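Local coordinates for aspartate aminotransferase (Rhodobacter sphaeroides, PDB 3NRA), which probably catalyses the pyridoxal 5'-phosphate-dependent transfer of an amino group from L-aspartate to 2-oxoglutarate, giving oxaloacetate and L-glutamate, at residues 93-98 and 231-236; 217-222 and 245-250. One frame throughout, in Å; residues are numbered along the deposited sequence.

Contact 1 (93-98 and 231-236); sequences AFTGAP and YTHLRA
Arg235, on a short 3-10 turn, meets Thr95, the last residue of helix 81-95, and the loop after it, a worked example of a side chain holding the loop that follows a helix in the large domain of an aminotransferase. Gly96, with positive phi, is the first residue off the helix. NH2 of Arg235 donates to Pro98 O at 2.9 Å, tilted 15° from the carbonyl plane; NH1 adds a second bond to Pro98 O from above that plane, making an end-on grip on one oxygen. NH1 also donates to Thr95 OG1 at 3.0 Å and, weakly, to Ala97 O. A bend at chi3 (-58°) turns NE, and the guanidinium beyond it, toward 97-98. CD packs against CB of Thr95. Replacing Arg235 with a leucine would probably leave the carbonyl of Pro98 without both of these donors and the loop after the helix less firmly held. OG1 of Thr95 is also hydrogen-bonded to Leu91 O, one turn back in the helix. His233 stands beside the same helix end, with Tyr231 CE1 over one ring face, while its ND1 is paired with Gln219 NE2. Its edge points into the face of Phe94 in a T-shaped stack, planes at 76°, CE1 of His233 lying 3.7 Å from CE2 of Phe94. In a CH-pi contact on the opposite face, Thr95 CA sits 3.6 Å from the centroid of the His233 ring, almost exactly on the normal.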
ATOM      1  N   ALA B  93       4.056 -26.057  -5.592  1.00 14.59           N
ATOM      2  CA  ALA B  93       3.316 -27.279  -5.268  1.00 14.98           C
ATOM      3  C   ALA B  93       1.806 -27.034  -5.324  1.00 14.87           C
ATOM      4  O   ALA B  93       1.091 -27.802  -5.922  1.00 14.86           O
ATOM      5  CB  ALA B  93       3.721 -27.792  -3.886  1.00 15.66           C
ATOM      6  N   PHE B  94       1.362 -25.906  -4.760  1.00 14.34           N
ATOM      7  CA  PHE B  94      -0.062 -25.542  -4.755  1.00 14.41           C
ATOM      8  C   PHE B  94      -0.643 -25.381  -6.155  1.00 13.95           C
ATOM      9  O   PHE B  94      -1.661 -25.981  -6.462  1.00 14.44           O
ATOM     10  CB  PHE B  94      -0.306 -24.259  -3.944  1.00 13.59           C
ATOM     11  CG  PHE B  94      -1.759 -23.899  -3.825  1.00 15.19           C
ATOM     12  CD1 PHE B  94      -2.660 -24.786  -3.243  1.00 17.03           C
ATOM     13  CD2 PHE B  94      -2.253 -22.721  -4.394  1.00 15.75           C
ATOM     14  CE1 PHE B  94      -4.019 -24.466  -3.158  1.00 16.06           C
ATOM     15  CE2 PHE B  94      -3.601 -22.401  -4.309  1.00 15.54           C
ATOM     16  CZ  PHE B  94      -4.485 -23.274  -3.700  1.00 14.09           C
ATOM     17  N   THR B  95       0.028 -24.605  -6.999  1.00 13.89           N
ATOM     18  CA  THR B  95      -0.469 -24.293  -8.359  1.00 14.51           C
ATOM     19  C   THR B  95      -0.040 -25.301  -9.460  1.00 14.72           C
ATOM     20  O   THR B  95      -0.542 -25.246 -10.568  1.00 14.81           O
ATOM     21  CB  THR B  95      -0.011 -22.884  -8.802  1.00 15.02           C
ATOM     22  OG1 THR B  95       1.432 -22.813  -8.811  1.00 15.01           O
ATOM     23  CG2 THR B  95      -0.580 -21.817  -7.878  1.00 14.04           C
ATOM     24  N   GLY B  96       0.868 -26.215  -9.141  1.00 15.36           N
ATOM     25  CA  GLY B  96       1.283 -27.257 -10.111  1.00 16.84           C
ATOM     26  C   GLY B  96       2.178 -26.752 -11.247  1.00 17.23           C
ATOM     27  O   GLY B  96       2.209 -27.346 -12.315  1.00 18.21           O
ATOM     28  N   ALA B  97       2.893 -25.645 -11.012  1.00 17.17           N
ATOM     29  CA  ALA B  97       3.886 -25.134 -11.973  1.00 17.09           C
ATOM     30  C   ALA B  97       5.024 -24.407 -11.228  1.00 16.64           C
ATOM     31  O   ALA B  97       4.838 -23.967 -10.091  1.00 16.52           O
ATOM     32  CB  ALA B  97       3.220 -24.190 -13.008  1.00 15.51           C
ATOM     33  N   PRO B  98       6.203 -24.283 -11.865  1.00 17.37           N
ATOM     34  CA  PRO B  98       7.341 -23.621 -11.232  1.00 18.03           C
ATOM     35  C   PRO B  98       7.080 -22.173 -10.793  1.00 16.99           C
ATOM     36  O   PRO B  98       6.292 -21.463 -11.424  1.00 17.25           O
ATOM     37  CB  PRO B  98       8.420 -23.648 -12.345  1.00 18.50           C
ATOM     38  CG  PRO B  98       8.132 -24.823 -13.082  1.00 18.74           C
ATOM     39  CD  PRO B  98       6.616 -24.924 -13.123  1.00 18.11           C
ATOM     40  N   TYR B 231     -10.517 -27.623  -9.031  1.00 20.02           N
ATOM     41  CA  TYR B 231      -9.916 -26.317  -9.287  1.00 18.45           C
ATOM     42  C   TYR B 231      -8.775 -26.480 -10.260  1.00 18.62           C
ATOM     43  O   TYR B 231      -7.926 -27.356 -10.083  1.00 18.54           O
ATOM     44  CB  TYR B 231      -9.408 -25.674  -7.986  1.00 17.73           C
ATOM     45  CG  TYR B 231      -8.995 -24.243  -8.159  1.00 15.96           C
ATOM     46  CD1 TYR B 231      -7.724 -23.911  -8.649  1.00 14.91           C
ATOM     47  CD2 TYR B 231      -9.888 -23.222  -7.931  1.00 16.34           C
ATOM     48  CE1 TYR B 231      -7.344 -22.600  -8.839  1.00 14.00           C
ATOM     49  CE2 TYR B 231      -9.526 -21.902  -8.128  1.00 15.75           C
ATOM     50  CZ  TYR B 231      -8.251 -21.596  -8.590  1.00 16.27           C
ATOM     51  OH  TYR B 231      -7.898 -20.280  -8.778  1.00 17.26           O
ATOM     52  N   THR B 232      -8.721 -25.595 -11.259  1.00 18.11           N
ATOM     53  CA  THR B 232      -7.696 -25.641 -12.289  1.00 17.42           C
ATOM     54  C   THR B 232      -6.929 -24.302 -12.322  1.00 16.78           C
ATOM     55  O   THR B 232      -7.534 -23.216 -12.425  1.00 16.96           O
ATOM     56  CB  THR B 232      -8.330 -25.905 -13.651  1.00 17.92           C
ATOM     57  OG1 THR B 232      -9.262 -26.973 -13.526  1.00 18.15           O
ATOM     58  CG2 THR B 232      -7.281 -26.270 -14.693  1.00 17.10           C
ATOM     59  N   HIS B 233      -5.599 -24.393 -12.259  1.00 16.29           N
ATOM     60  CA  HIS B 233      -4.735 -23.225 -12.223  1.00 15.37           C
ATOM     61  C   HIS B 233      -4.308 -22.844 -13.623  1.00 15.26           C
ATOM     62  O   HIS B 233      -3.541 -23.561 -14.259  1.00 15.87           O
ATOM     63  CB  HIS B 233      -3.504 -23.521 -11.375  1.00 15.90           C
ATOM     64  CG  HIS B 233      -3.814 -23.824  -9.952  1.00 14.19           C
ATOM     65  ND1 HIS B 233      -3.826 -22.852  -8.975  1.00 14.84           N
ATOM     66  CD2 HIS B 233      -4.081 -24.997  -9.325  1.00 16.78           C
ATOM     67  CE1 HIS B 233      -4.134 -23.403  -7.811  1.00 17.28           C
ATOM     68  NE2 HIS B 233      -4.284 -24.706  -7.991  1.00 14.60           N
ATOM     69  N   LEU B 234      -4.771 -21.679 -14.080  1.00 15.06           N
ATOM     70  CA  LEU B 234      -4.419 -21.156 -15.425  0.50 14.95           C
ATOM     71  C   LEU B 234      -2.929 -21.222 -15.703  1.00 14.99           C
ATOM     72  O   LEU B 234      -2.525 -21.582 -16.788  1.00 15.45           O
ATOM     73  CB  LEU B 234      -4.898 -19.700 -15.583  0.50 14.20           C
ATOM     74  CG  LEU B 234      -4.748 -19.116 -16.999  0.50 14.09           C
ATOM     75  CD1 LEU B 234      -5.594 -19.908 -17.971  0.50 13.18           C
ATOM     76  CD2 LEU B 234      -5.132 -17.627 -17.034  0.50 11.35           C
ATOM     77  N   ARG B 235      -2.114 -20.882 -14.699  1.00 14.42           N
ATOM     78  CA  ARG B 235      -0.639 -20.785 -14.874  1.00 14.98           C
ATOM     79  C   ARG B 235       0.065 -22.102 -15.158  1.00 15.65           C
ATOM     80  O   ARG B 235       1.213 -22.091 -15.568  1.00 16.77           O
ATOM     81  CB  ARG B 235       0.014 -20.130 -13.629  1.00 14.13           C
ATOM     82  CG  ARG B 235       0.144 -21.041 -12.404  1.00 12.03           C
ATOM     83  CD  ARG B 235       0.639 -20.227 -11.182  1.00 13.29           C
ATOM     84  NE  ARG B 235       1.921 -19.609 -11.492  1.00 11.84           N
ATOM     85  CZ  ARG B 235       3.111 -20.179 -11.346  1.00 15.44           C
ATOM     86  NH1 ARG B 235       3.250 -21.367 -10.735  1.00 14.93           N
ATOM     87  NH2 ARG B 235       4.199 -19.532 -11.788  1.00 16.16           N
ATOM     88  N   ALA B 236      -0.606 -23.218 -14.865  1.00 16.07           N
ATOM     89  CA  ALA B 236      -0.114 -24.549 -15.169  1.00 16.95           C
ATOM     90  C   ALA B 236      -0.610 -25.097 -16.514  1.00 17.80           C
ATOM     91  O   ALA B 236      -0.170 -26.164 -16.929  1.00 18.31           O
ATOM     92  CB  ALA B 236      -0.488 -25.533 -14.024  1.00 16.02           C
TER

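Contact 2 (217-222 and 245-250); sequences ADQLYS and VVTIMG
Strands 214-218 and 245-249 run parallel, with Ala217 opposite Thr247 and Asp218 opposite Ile248. Ala217 N donates to Val246 O at 2.9 Å, Ile248 N returns a bond to Ala217 O, and Gln219 N reaches Ile248 O nearly along the C=O axis. Past Asp218 the first chain leaves the ladder in a type I turn from Gln219 to Ser222, where Gln219 O accepts from both N and OG of Ser222, the hydroxyl at 2.6 Å. Where the strands part, a water donates to Leu220 O and Gly250 O. Asp218 and Ile248 share one face of the sheet: CG1 of Ile248 lies 3.8 Å from Asp218 OD1. OD2 of Asp218 is hydrogen-bonded to the pyridine nitrogen N1 of the pyridoxal phosphate carried by Lys253, the aspartate-pyridine pairing of fold type I enzymes. On the other face, CG2 of Thr247, set anti to the backbone N, presses on the amide of Gln219, 3.5 Å from its CD; a water links Gln219 OE1 with Thr247 OG1, and NE2 is hydrogen-bonded to His233 ND1. Helix 110-120 packs on Asp218 and Ile248 through Thr111, while strand 263-267 flanks 245-249 and Phe94 of helix 81-95 touches Met249.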
ATOM      1  N   ALA B 217      -4.636 -13.706 -13.002  1.00 13.06           N
ATOM      2  CA  ALA B 217      -5.581 -14.632 -12.374  1.00 13.08           C
ATOM      3  C   ALA B 217      -5.585 -14.407 -10.856  1.00 12.83           C
ATOM      4  O   ALA B 217      -4.577 -14.630 -10.185  1.00 11.58           O
ATOM      5  CB  ALA B 217      -5.213 -16.059 -12.692  1.00 13.23           C
ATOM      6  N   ASP B 218      -6.708 -13.894 -10.342  1.00 12.58           N
ATOM      7  CA  ASP B 218      -6.843 -13.564  -8.923  1.00 12.00           C
ATOM      8  C   ASP B 218      -7.448 -14.792  -8.186  1.00 12.39           C
ATOM      9  O   ASP B 218      -8.674 -15.009  -8.173  1.00 10.94           O
ATOM     10  CB  ASP B 218      -7.714 -12.298  -8.765  1.00 12.12           C
ATOM     11  CG  ASP B 218      -7.786 -11.794  -7.324  1.00 10.40           C
ATOM     12  OD1 ASP B 218      -7.437 -12.549  -6.409  1.00 11.09           O
ATOM     13  OD2 ASP B 218      -8.221 -10.637  -7.120  1.00  9.83           O
ATOM     14  N   GLN B 219      -6.565 -15.565  -7.560  1.00 13.20           N
ATOM     15  CA  GLN B 219      -6.910 -16.824  -6.932  1.00 13.16           C
ATOM     16  C   GLN B 219      -6.918 -16.702  -5.436  1.00 13.76           C
ATOM     17  O   GLN B 219      -6.656 -17.689  -4.707  1.00 14.49           O
ATOM     18  CB  GLN B 219      -5.930 -17.905  -7.389  1.00 13.42           C
ATOM     19  CG  GLN B 219      -5.743 -17.974  -8.943  1.00 12.13           C
ATOM     20  CD  GLN B 219      -5.022 -19.257  -9.401  1.00 12.91           C
ATOM     21  OE1 GLN B 219      -5.065 -19.623 -10.582  1.00 11.68           O
ATOM     22  NE2 GLN B 219      -4.377 -19.957  -8.448  1.00 12.60           N
ATOM     23  N   LEU B 220      -7.296 -15.516  -4.964  1.00 14.19           N
ATOM     24  CA  LEU B 220      -7.271 -15.166  -3.536  1.00 13.95           C
ATOM     25  C   LEU B 220      -7.877 -16.229  -2.649  1.00 14.63           C
ATOM     26  O   LEU B 220      -7.307 -16.560  -1.587  1.00 14.55           O
ATOM     27  CB  LEU B 220      -8.022 -13.861  -3.311  1.00 13.96           C
ATOM     28  CG  LEU B 220      -8.073 -13.268  -1.884  1.00 15.33           C
ATOM     29  CD1 LEU B 220      -9.232 -13.902  -1.050  1.00 14.59           C
ATOM     30  CD2 LEU B 220      -6.713 -13.359  -1.152  1.00 13.39           C
ATOM     31  N   TYR B 221      -9.057 -16.731  -3.029  1.00 13.99           N
ATOM     32  CA  TYR B 221      -9.792 -17.642  -2.144  1.00 14.33           C
ATOM     33  C   TYR B 221      -9.693 -19.131  -2.596  1.00 14.19           C
ATOM     34  O   TYR B 221     -10.438 -19.990  -2.107  1.00 14.03           O
ATOM     35  CB  TYR B 221     -11.270 -17.181  -2.014  1.00 14.58           C
ATOM     36  CG  TYR B 221     -11.756 -16.924  -0.597  1.00 14.22           C
ATOM     37  CD1 TYR B 221     -11.367 -17.725   0.464  1.00 15.69           C
ATOM     38  CD2 TYR B 221     -12.665 -15.893  -0.326  1.00 16.42           C
ATOM     39  CE1 TYR B 221     -11.884 -17.529   1.745  1.00 15.41           C
ATOM     40  CE2 TYR B 221     -13.131 -15.661   0.965  1.00 14.37           C
ATOM     41  CZ  TYR B 221     -12.752 -16.486   1.984  1.00 16.72           C
ATOM     42  OH  TYR B 221     -13.240 -16.263   3.283  1.00 20.67           O
ATOM     43  N   SER B 222      -8.716 -19.430  -3.452  1.00 14.37           N
ATOM     44  CA  SER B 222      -8.627 -20.737  -4.129  1.00 15.77           C
ATOM     45  C   SER B 222      -8.232 -21.866  -3.197  1.00 16.02           C
ATOM     46  O   SER B 222      -8.506 -23.000  -3.486  1.00 16.17           O
ATOM     47  CB  SER B 222      -7.631 -20.674  -5.291  1.00 15.79           C
ATOM     48  OG  SER B 222      -6.329 -20.310  -4.820  1.00 17.07           O
ATOM     49  N   VAL B 245       1.461 -14.651 -17.688  1.00 18.88           N
ATOM     50  CA  VAL B 245       0.507 -14.845 -16.649  1.00 17.20           C
ATOM     51  C   VAL B 245       1.079 -14.318 -15.336  1.00 16.47           C
ATOM     52  O   VAL B 245       2.241 -14.564 -14.999  1.00 15.71           O
ATOM     53  CB  VAL B 245       0.121 -16.326 -16.495  1.00 17.50           C
ATOM     54  CG1 VAL B 245      -0.918 -16.500 -15.369  1.00 14.10           C
ATOM     55  CG2 VAL B 245      -0.404 -16.906 -17.839  1.00 16.05           C
ATOM     56  N   VAL B 246       0.261 -13.570 -14.621  1.00 15.72           N
ATOM     57  CA  VAL B 246       0.528 -13.214 -13.245  1.00 15.13           C
ATOM     58  C   VAL B 246      -0.625 -13.750 -12.408  1.00 14.83           C
ATOM     59  O   VAL B 246      -1.778 -13.526 -12.733  1.00 15.58           O
ATOM     60  CB  VAL B 246       0.660 -11.702 -13.088  1.00 14.75           C
ATOM     61  CG1 VAL B 246       0.812 -11.306 -11.621  1.00 14.30           C
ATOM     62  CG2 VAL B 246       1.856 -11.206 -13.912  1.00 17.42           C
ATOM     63  N   THR B 247      -0.301 -14.520 -11.383  1.00 13.69           N
ATOM     64  CA  THR B 247      -1.282 -15.043 -10.458  1.00 12.94           C
ATOM     65  C   THR B 247      -1.092 -14.332  -9.160  1.00 12.60           C
ATOM     66  O   THR B 247       0.048 -14.132  -8.719  1.00 12.05           O
ATOM     67  CB  THR B 247      -1.097 -16.539 -10.247  1.00 13.24           C
ATOM     68  OG1 THR B 247      -1.130 -17.205 -11.515  1.00 12.60           O
ATOM     69  CG2 THR B 247      -2.210 -17.126  -9.350  1.00 11.93           C
ATOM     70  N   ILE B 248      -2.191 -13.924  -8.542  1.00 12.54           N
ATOM     71  CA  ILE B 248      -2.129 -13.257  -7.259  1.00 12.43           C
ATOM     72  C   ILE B 248      -2.997 -13.986  -6.262  1.00 12.30           C
ATOM     73  O   ILE B 248      -4.015 -14.523  -6.613  1.00 10.30           O
ATOM     74  CB  ILE B 248      -2.492 -11.738  -7.347  1.00 13.39           C
ATOM     75  CG1 ILE B 248      -3.971 -11.508  -7.599  1.00 14.24           C
ATOM     76  CG2 ILE B 248      -1.664 -11.027  -8.479  1.00 10.79           C
ATOM     77  CD1 ILE B 248      -4.328  -9.963  -7.741  1.00 12.63           C
HETATM   78  N   MSE B 249      -2.515 -14.074  -5.036  1.00 12.46           N
HETATM   79  CA  MSE B 249      -3.262 -14.625  -3.949  1.00 13.83           C
HETATM   80  C   MSE B 249      -2.525 -14.323  -2.654  1.00 14.10           C
HETATM   81  O   MSE B 249      -1.439 -13.756  -2.666  1.00 13.49           O
HETATM   82  CB  MSE B 249      -3.454 -16.155  -4.109  1.00 15.16           C
HETATM   83  CG  MSE B 249      -2.162 -16.950  -4.229  1.00 13.97           C
HETATM   84 SE   MSE B 249      -2.500 -18.790  -4.531  0.75 12.93          SE
HETATM   85  CE  MSE B 249      -3.395 -19.192  -2.858  1.00 12.75           C
ATOM     86  N   GLY B 250      -3.143 -14.677  -1.533  1.00 14.25           N
ATOM     87  CA  GLY B 250      -2.542 -14.449  -0.244  1.00 13.71           C
ATOM     88  C   GLY B 250      -3.364 -15.049   0.900  1.00 13.86           C
ATOM     89  O   GLY B 250      -4.369 -15.708   0.661  1.00 12.99           O
TER
HETATM   90  O   HOH W   1      -2.882 -19.606 -12.219  1.00  9.16           O
HETATM   91  O   HOH W   2      -7.108 -15.853   1.382  1.00 11.37           O

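How the contacts relate
From the N terminus, the chain leaves helix 81-95 at 93-98, builds several strands of the central sheet and passes through 217-222 at the end of strand 214-218. A loop then brings it to 231-236, where contact 1 closes a long excursion of 132 residues, before it re-enters the sheet at 245-250 and contact 2 closes a short one of 22, without helix or strand. The segments alternate, so the two closures cross rather than nest. They meet through the His233-Gln219 pair and where Phe94 and Tyr231 pack on Ser222. Together they tie helix 81-95 and the 231-236 loop to the cofactor-binding sheet.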